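Local coordinates for ochratoxinase (PDB 4C65), which hydrolyses the mycotoxin ochratoxin A to ochratoxin alpha and L-phenylalanine as a zinc-dependent carboxypeptidase of the amidohydrolase superfamily, working as a homooctamer, at residues 200-205 / 239-244; 186-191 / 229-234; 66-71 / 367-372. One frame throughout, in Å; residues are numbered along the deposited sequence.

Overall arrangement
All three contacts belong to the twisted TIM barrel. Contact 3 joins the end of strand 60-67 to the loop after helix 358-365, and between its segments lie contacts 1 and 2, in the order 186-191, 200-205, 229-234, 239-244, helix and strand by turns. Contact 1 pairs barrel strands 203-206 and 242-246; contact 2 packs helices 185-198 and 225-237 outside that pair, centres about 11 Å apart, touching where Ile231 meets Ile203, Val205 and Val242. Contacts 1 and 3, centres about 12 Å apart, touch at Ile241 and Ser372 and carry the zinc ligands Lys204, His69 and His71 inside the barrel; contact 2, centred about 23 Å from contact 3, lies beside other subunits of the octamer.

Contact 1 (200-205 / 239-244); sequences AKVIKV and NRIVSA
The guanidinium of Arg240 turns its edge to the backbone of Ala200, whose carbonyl oxygen lies close to the plane of the group. The grip is side-on: NE and NH2 of Arg240 both donate to Ala200 O, at 2.8 Å and 2.7 Å, each with an N-H...O angle of 145°. NE meets the oxygen in the carbonyl plane on a lone pair, whereas NH2 comes in tilted from that plane. Lys201 CA approaches the group obliquely, and the aliphatic part of Arg240 passes the next peptide, with CG 3.6 Å from Lys201 O. The remaining nitrogen, NH1, is hydrogen-bonded to Gln238 O; main-chain carbonyls thus hold NE, NH2 and NH1.

Beyond this grip the chains run as parallel strands. Ile203 is bonded both ways: its N donates to Ile241 O at 3.1 Å, and its O accepts from Ser243 N at 2.7 Å. Val205 N then donates to Ser243 O at 2.9 Å. Ile203, Val205, Val242 and Ala244 share one face. There Val205 and Val242 cross at about a right angle, and Val205 CG2, lying between the backbone N and carbonyl carbon, reaches Ala244 CB at 3.8 Å. Lys204 and Ser243 occupy the other face. Lys204 is an active-site residue and a ligand of both zinc ions; a bond from its NZ to Leu115 O is doubtful, since the side chain has two conformers. Ser243 OG bonds to Glu264.

The pair forms the two strands of a beta-alpha-beta unit of the TIM barrel. Helix 225-237 covers its apolar face through Ile231 and Ala235, helix 185-198 packs on Ile203 and Ala200, and strand 262-263 continues the sheet beyond Val242 and Ala244.

Contact 2 (186-191 / 229-234); sequences EEVRRA and KVIVEE
Arg189 and Glu234 cross at about a right angle between two neighbouring barrel helices, their guanidinium and carboxylate planes 82° apart. Although the first bond of the Arg189 side chain leaves its helix beside the contact, the chain is extended from CG to NE and carries the charged group across. Its NH1 donates to Glu234 OE2 at 2.8 Å with an N-H...O angle of 145°. Glu234 OE2 lies near the guanidinium plane and so meets the group at its edge, using its anti lone pair. Glu234 is bent at chi2, and its CG packs beside Arg189 CG at 4.1 Å.

Val230 approaches the same arginine from another direction. Its CG1, anti to the backbone N, lies over one face of the guanidinium, offset toward the rim, and touches Arg189 CG at 3.5 Å. The two side chains again cross at about a right angle. Nearer the barrel, Val188 points at the other helix and meets Ile231 crosswise, Val188 CB to Ile231 CG1 at 3.8 Å, while its CG2 reaches Val230 CG1 at 3.9 Å. The helix segments run in nearly the same direction, crossing at -30° with axes 9.1 Å apart, and Ile231 continues inward onto Ile203, Val205 and Val242.

A water accepts from Arg189 NH1 at 2.7 Å and donates to Glu233 OE1, linking the arginine to a second carboxylate. Glu234 in turn pairs with Arg193 through OE1 and with Arg237 through OE2, and Arg189 NH2 forms a salt bridge with Glu226 OE2 of a neighbouring subunit. Such a network would be expected to keep Glu234 ionised, and it probably offsets the charges of the buried Arg189 and Glu234 where the helices meet another subunit.

Contact 3 (66-71 / 367-372); sequences WDCHMH and ANAPLS
Beside the zinc site, at the point where the chain leaves strand 60-67 for the metal ligands His69 and His71, Trp66 and Cys68 pack against the short 3-10 segment 369-372. The indole presents one face to this turn. Ala369 and Pro370 sit over that face: Pro370 CA makes a CH-pi contact 3.9 Å from the centroid of the six-membered ring and 22° off its normal, and Pro370 CG lies 3.7 Å from Trp66 CZ2. Farther round the ring, Ser372 OG comes obliquely to within 3.6 Å of Trp66 CZ3.

The strand turns a corner at Cys68, and in this barrel the short strand 69-70 beyond it holds the first of the two histidines. An Asx turn spans the corner, with Asp67 OD1 accepting from His69 N at 3.0 Å. The side chain of Cys68 leaves the backbone toward the 3-10 turn, and SG, anti to the carbonyl carbon (chi1 -61°), lies 3.5 Å from Ser372 OG and 3.6 Å from Ala369 O. That carbonyl of Ala369 is held by Ser372 twice, the hydroxyl donating at 2.6 Å and the backbone N at 2.9 Å. Arg113 bonds to the carbonyl oxygens of both Cys68 and Ser372, bridging the two segments, and Tyr137 meets the Trp66 ring with its plane at about 15°.

Contact 1 (200-205 / 239-244)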
# COMPACT_ATOMS: atom_id res chain seq x y z
N ALA A 200 1.64 -9.46 27.36
CA ALA A 200 2.86 -10.17 27.69
C ALA A 200 3.33 -9.83 29.11
O ALA A 200 3.32 -8.68 29.52
CB ALA A 200 3.94 -9.86 26.68
N LYS A 201 3.69 -10.87 29.85
CA LYS A 201 4.19 -10.72 31.21
C LYS A 201 5.70 -10.95 31.27
O LYS A 201 6.30 -10.90 32.34
CB LYS A 201 3.44 -11.65 32.13
CG LYS A 201 2.13 -11.04 32.59
CD LYS A 201 1.25 -12.06 33.27
CE LYS A 201 -0.18 -11.51 33.49
NZ LYS A 201 -0.77 -11.97 34.77
N VAL A 202 6.31 -11.21 30.13
CA VAL A 202 7.74 -11.22 30.03
C VAL A 202 8.11 -10.75 28.63
O VAL A 202 7.26 -10.75 27.73
CB VAL A 202 8.30 -12.62 30.35
CG1 VAL A 202 7.92 -13.65 29.30
CG2 VAL A 202 9.83 -12.57 30.51
N ILE A 203 9.37 -10.35 28.43
CA ILE A 203 9.86 -10.07 27.07
C ILE A 203 10.98 -11.03 26.72
O ILE A 203 11.89 -11.28 27.52
CB ILE A 203 10.32 -8.60 26.90
CG1 ILE A 203 9.16 -7.64 27.14
CG2 ILE A 203 10.87 -8.36 25.48
CD1 ILE A 203 8.00 -7.78 26.17
N LYS A 204 10.93 -11.57 25.50
CA LYS A 204 11.97 -12.49 25.01
C LYS A 204 12.70 -11.91 23.81
O LYS A 204 12.07 -11.52 22.84
CB LYS A 204 11.33 -13.84 24.65
CG LYS A 204 12.09 -14.73 23.68
CD LYS A 204 13.09 -15.65 24.33
CE LYS A 204 13.41 -16.62 23.15
NZ LYS A 204 12.33 -17.49 22.49
N VAL A 205 14.04 -11.93 23.85
CA VAL A 205 14.88 -11.53 22.70
C VAL A 205 15.77 -12.67 22.23
O VAL A 205 16.11 -13.56 23.02
CB VAL A 205 15.81 -10.35 23.00
CG1 VAL A 205 15.00 -9.14 23.36
CG2 VAL A 205 16.78 -10.67 24.13
N ASN A 239 7.33 -3.05 34.26
CA ASN A 239 7.62 -4.10 35.23
C ASN A 239 7.73 -5.49 34.64
O ASN A 239 7.28 -6.48 35.25
CB ASN A 239 6.61 -4.08 36.39
CG ASN A 239 7.18 -3.43 37.63
OD1 ASN A 239 8.01 -2.53 37.56
ND2 ASN A 239 6.69 -3.83 38.77
N ARG A 240 8.32 -5.57 33.45
CA ARG A 240 8.68 -6.85 32.87
C ARG A 240 10.23 -6.96 32.90
O ARG A 240 10.93 -5.97 32.81
CB ARG A 240 8.21 -6.97 31.46
CG ARG A 240 6.80 -7.48 31.30
CD ARG A 240 5.75 -6.54 31.87
NE ARG A 240 4.44 -6.93 31.39
CZ ARG A 240 3.29 -6.32 31.68
NH1 ARG A 240 3.26 -5.27 32.48
NH2 ARG A 240 2.18 -6.77 31.13
N ILE A 241 10.72 -8.19 32.98
CA ILE A 241 12.10 -8.46 32.71
C ILE A 241 12.24 -9.12 31.32
O ILE A 241 11.25 -9.49 30.69
CB ILE A 241 12.71 -9.36 33.77
CG1 ILE A 241 11.98 -10.70 33.81
CG2 ILE A 241 12.69 -8.64 35.11
CD1 ILE A 241 12.81 -11.80 34.42
N VAL A 242 13.48 -9.17 30.83
CA VAL A 242 13.75 -9.70 29.51
C VAL A 242 14.48 -11.00 29.68
O VAL A 242 15.41 -11.12 30.48
CB VAL A 242 14.60 -8.73 28.68
CG1 VAL A 242 15.03 -9.39 27.39
CG2 VAL A 242 13.85 -7.44 28.42
N SER A 243 14.04 -11.98 28.92
CA SER A 243 14.71 -13.24 28.82
C SER A 243 15.41 -13.25 27.48
O SER A 243 14.81 -12.92 26.45
CB SER A 243 13.69 -14.38 28.87
OG SER A 243 14.32 -15.63 28.62
N ALA A 244 16.66 -13.69 27.49
CA ALA A 244 17.50 -13.70 26.31
C ALA A 244 17.94 -15.11 25.93
O ALA A 244 18.57 -15.80 26.73
CB ALA A 244 18.72 -12.85 26.57

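Contact 2 (186-191 / 229-234)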
# COMPACT_ATOMS: atom_id res chain seq x y z
N GLU A 186 14.37 2.57 17.20
CA GLU A 186 13.00 3.04 17.01
C GLU A 186 12.07 1.84 16.93
O GLU A 186 11.09 1.76 17.65
CB GLU A 186 12.86 3.92 15.75
CG GLU A 186 13.78 5.13 15.70
CD GLU A 186 13.67 6.02 16.93
OE1 GLU A 186 12.63 6.70 17.10
OE2 GLU A 186 14.63 6.06 17.72
N GLU A 187 12.38 0.92 16.04
CA GLU A 187 11.52 -0.23 15.82
C GLU A 187 11.44 -1.12 17.05
O GLU A 187 10.37 -1.70 17.33
CB GLU A 187 11.96 -1.05 14.60
CG GLU A 187 11.65 -0.37 13.27
CD GLU A 187 11.88 -1.27 12.07
OE1 GLU A 187 12.17 -2.49 12.21
OE2 GLU A 187 11.78 -0.75 10.95
N VAL A 188 12.53 -1.26 17.79
CA VAL A 188 12.49 -2.20 18.93
C VAL A 188 11.60 -1.66 20.05
O VAL A 188 11.02 -2.45 20.80
CB VAL A 188 13.86 -2.66 19.47
CG1 VAL A 188 14.63 -3.45 18.43
CG2 VAL A 188 14.69 -1.49 19.97
N ARG A 189 11.46 -0.34 20.14
CA ARG A 189 10.53 0.20 21.11
C ARG A 189 9.14 -0.29 20.80
O ARG A 189 8.45 -0.76 21.69
CB ARG A 189 10.54 1.72 21.14
CG ARG A 189 11.78 2.34 21.79
CD ARG A 189 11.55 3.82 22.00
NE ARG A 189 12.79 4.53 22.28
CZ ARG A 189 13.38 4.57 23.46
NH1 ARG A 189 12.90 3.88 24.49
NH2 ARG A 189 14.49 5.29 23.60
N ARG A 190 8.72 -0.16 19.55
CA ARG A 190 7.40 -0.64 19.20
C ARG A 190 7.28 -2.15 19.41
O ARG A 190 6.27 -2.63 19.93
CB ARG A 190 6.99 -0.24 17.78
CG ARG A 190 5.65 -0.88 17.40
CD ARG A 190 4.72 0.02 16.61
NE ARG A 190 5.36 0.56 15.42
CZ ARG A 190 5.50 1.85 15.15
NH1 ARG A 190 5.07 2.79 15.96
NH2 ARG A 190 6.10 2.20 14.03
N ALA A 191 8.33 -2.88 19.06
CA ALA A 191 8.33 -4.32 19.21
C ALA A 191 7.98 -4.75 20.61
O ALA A 191 7.12 -5.61 20.79
CB ALA A 191 9.66 -4.91 18.79
N LYS A 229 19.59 -2.62 25.17
CA LYS A 229 19.37 -1.75 26.31
C LYS A 229 17.97 -1.13 26.26
O LYS A 229 17.28 -1.06 27.27
CB LYS A 229 20.44 -0.66 26.35
CG LYS A 229 20.34 0.32 27.50
CD LYS A 229 21.51 1.29 27.45
CE LYS A 229 21.49 2.31 28.59
NZ LYS A 229 21.09 3.69 28.14
N VAL A 230 17.59 -0.62 25.10
CA VAL A 230 16.26 -0.06 24.90
C VAL A 230 15.17 -1.11 25.16
O VAL A 230 14.24 -0.86 25.90
CB VAL A 230 16.13 0.57 23.49
CG1 VAL A 230 14.68 0.83 23.12
CG2 VAL A 230 16.93 1.85 23.44
N ILE A 231 15.34 -2.30 24.60
CA ILE A 231 14.42 -3.38 24.90
C ILE A 231 14.26 -3.62 26.40
O ILE A 231 13.13 -3.73 26.91
CB ILE A 231 14.83 -4.68 24.20
CG1 ILE A 231 14.57 -4.55 22.70
CG2 ILE A 231 14.01 -5.85 24.74
CD1 ILE A 231 15.28 -5.58 21.86
N VAL A 232 15.37 -3.72 27.12
CA VAL A 232 15.33 -3.91 28.58
C VAL A 232 14.62 -2.75 29.29
O VAL A 232 13.81 -2.97 30.19
CB VAL A 232 16.75 -4.16 29.16
CG1 VAL A 232 16.76 -4.06 30.68
CG2 VAL A 232 17.25 -5.52 28.71
N GLU A 233 14.91 -1.52 28.87
CA GLU A 233 14.29 -0.32 29.44
C GLU A 233 12.79 -0.29 29.19
O GLU A 233 12.01 0.09 30.05
CB GLU A 233 14.94 0.94 28.88
CG GLU A 233 16.33 1.18 29.42
CD GLU A 233 17.11 2.21 28.60
OE1 GLU A 233 16.64 2.57 27.49
OE2 GLU A 233 18.19 2.65 29.06
N GLU A 234 12.40 -0.64 27.97
CA GLU A 234 10.98 -0.71 27.62
C GLU A 234 10.27 -1.73 28.49
O GLU A 234 9.22 -1.43 29.02
CB GLU A 234 10.79 -1.06 26.15
CG GLU A 234 11.09 0.08 25.20
CD GLU A 234 10.18 1.25 25.40
OE1 GLU A 234 8.98 1.02 25.64
OE2 GLU A 234 10.66 2.41 25.29
O HOH W 1 14.44 4.00 26.76

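Contact 3 (66-71 / 367-372)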
# COMPACT_ATOMS: atom_id res chain seq x y z
N TRP A 66 6.53 -25.56 37.50
CA TRP A 66 6.71 -24.55 36.46
C TRP A 66 7.59 -25.12 35.35
O TRP A 66 8.49 -25.92 35.60
CB TRP A 66 7.45 -23.35 36.98
CG TRP A 66 6.65 -22.37 37.75
CD1 TRP A 66 6.01 -22.58 38.92
CD2 TRP A 66 6.48 -20.98 37.45
NE1 TRP A 66 5.40 -21.42 39.34
CE2 TRP A 66 5.68 -20.43 38.45
CE3 TRP A 66 6.92 -20.16 36.41
CZ2 TRP A 66 5.29 -19.10 38.44
CZ3 TRP A 66 6.55 -18.83 36.42
CH2 TRP A 66 5.75 -18.31 37.44
N ASP A 67 7.29 -24.74 34.11
CA ASP A 67 8.29 -24.81 33.07
C ASP A 67 8.49 -23.42 32.53
O ASP A 67 7.53 -22.75 32.13
CB ASP A 67 7.90 -25.77 31.97
CG ASP A 67 9.11 -26.15 31.11
OD1 ASP A 67 9.51 -25.31 30.25
OD2 ASP A 67 9.64 -27.25 31.32
N CYS A 68 9.75 -22.98 32.53
CA CYS A 68 10.08 -21.61 32.20
C CYS A 68 10.51 -21.40 30.76
O CYS A 68 10.96 -20.31 30.40
CB CYS A 68 11.17 -21.13 33.13
SG CYS A 68 10.66 -21.17 34.87
N HIS A 69 10.38 -22.42 29.93
CA HIS A 69 10.68 -22.27 28.52
C HIS A 69 9.74 -23.07 27.62
O HIS A 69 10.11 -24.12 27.11
CB HIS A 69 12.13 -22.65 28.22
CG HIS A 69 12.62 -22.08 26.92
ND1 HIS A 69 13.80 -21.38 26.82
CD2 HIS A 69 12.06 -22.04 25.69
CE1 HIS A 69 13.96 -20.96 25.58
NE2 HIS A 69 12.91 -21.34 24.88
N MET A 70 8.54 -22.55 27.42
CA MET A 70 7.55 -23.18 26.56
C MET A 70 7.35 -22.31 25.33
O MET A 70 7.72 -21.15 25.33
CB MET A 70 6.24 -23.34 27.31
CG MET A 70 6.32 -24.16 28.60
SD MET A 70 7.02 -25.80 28.35
CE MET A 70 5.66 -26.53 27.43
N HIS A 71 6.83 -22.88 24.27
CA HIS A 71 6.45 -22.09 23.12
C HIS A 71 5.06 -22.48 22.64
O HIS A 71 4.80 -23.63 22.32
CB HIS A 71 7.49 -22.13 21.99
CG HIS A 71 7.88 -23.51 21.55
ND1 HIS A 71 9.14 -24.03 21.77
CD2 HIS A 71 7.19 -24.46 20.87
CE1 HIS A 71 9.21 -25.25 21.25
NE2 HIS A 71 8.04 -25.54 20.72
N ALA A 367 10.16 -23.28 43.51
CA ALA A 367 10.45 -22.05 44.26
C ALA A 367 11.16 -20.97 43.43
O ALA A 367 10.85 -19.79 43.58
CB ALA A 367 11.25 -22.37 45.53
N ASN A 368 12.10 -21.36 42.59
CA ASN A 368 12.91 -20.42 41.82
C ASN A 368 12.22 -19.98 40.57
O ASN A 368 12.53 -18.93 40.04
CB ASN A 368 14.23 -21.06 41.40
CG ASN A 368 15.22 -21.19 42.55
OD1 ASN A 368 15.07 -20.60 43.62
ND2 ASN A 368 16.25 -21.99 42.33
N ALA A 369 11.28 -20.78 40.09
CA ALA A 369 10.71 -20.60 38.76
C ALA A 369 10.02 -19.25 38.52
O ALA A 369 10.17 -18.67 37.44
CB ALA A 369 9.78 -21.73 38.44
N PRO A 370 9.27 -18.74 39.51
CA PRO A 370 8.68 -17.42 39.27
C PRO A 370 9.67 -16.27 39.05
O PRO A 370 9.28 -15.23 38.52
CB PRO A 370 7.83 -17.17 40.52
CG PRO A 370 7.70 -18.48 41.20
CD PRO A 370 8.88 -19.30 40.81
N LEU A 371 10.93 -16.45 39.46
CA LEU A 371 11.98 -15.46 39.14
C LEU A 371 12.08 -15.26 37.63
O LEU A 371 12.47 -14.19 37.14
CB LEU A 371 13.33 -15.87 39.68
CG LEU A 371 13.48 -15.94 41.19
CD1 LEU A 371 14.80 -16.61 41.54
CD2 LEU A 371 13.39 -14.56 41.82
N SER A 372 11.63 -16.26 36.89
CA SER A 372 11.59 -16.20 35.43
C SER A 372 10.75 -15.07 34.86
O SER A 372 10.94 -14.71 33.69
CB SER A 372 11.12 -17.54 34.84
OG SER A 372 9.73 -17.75 35.04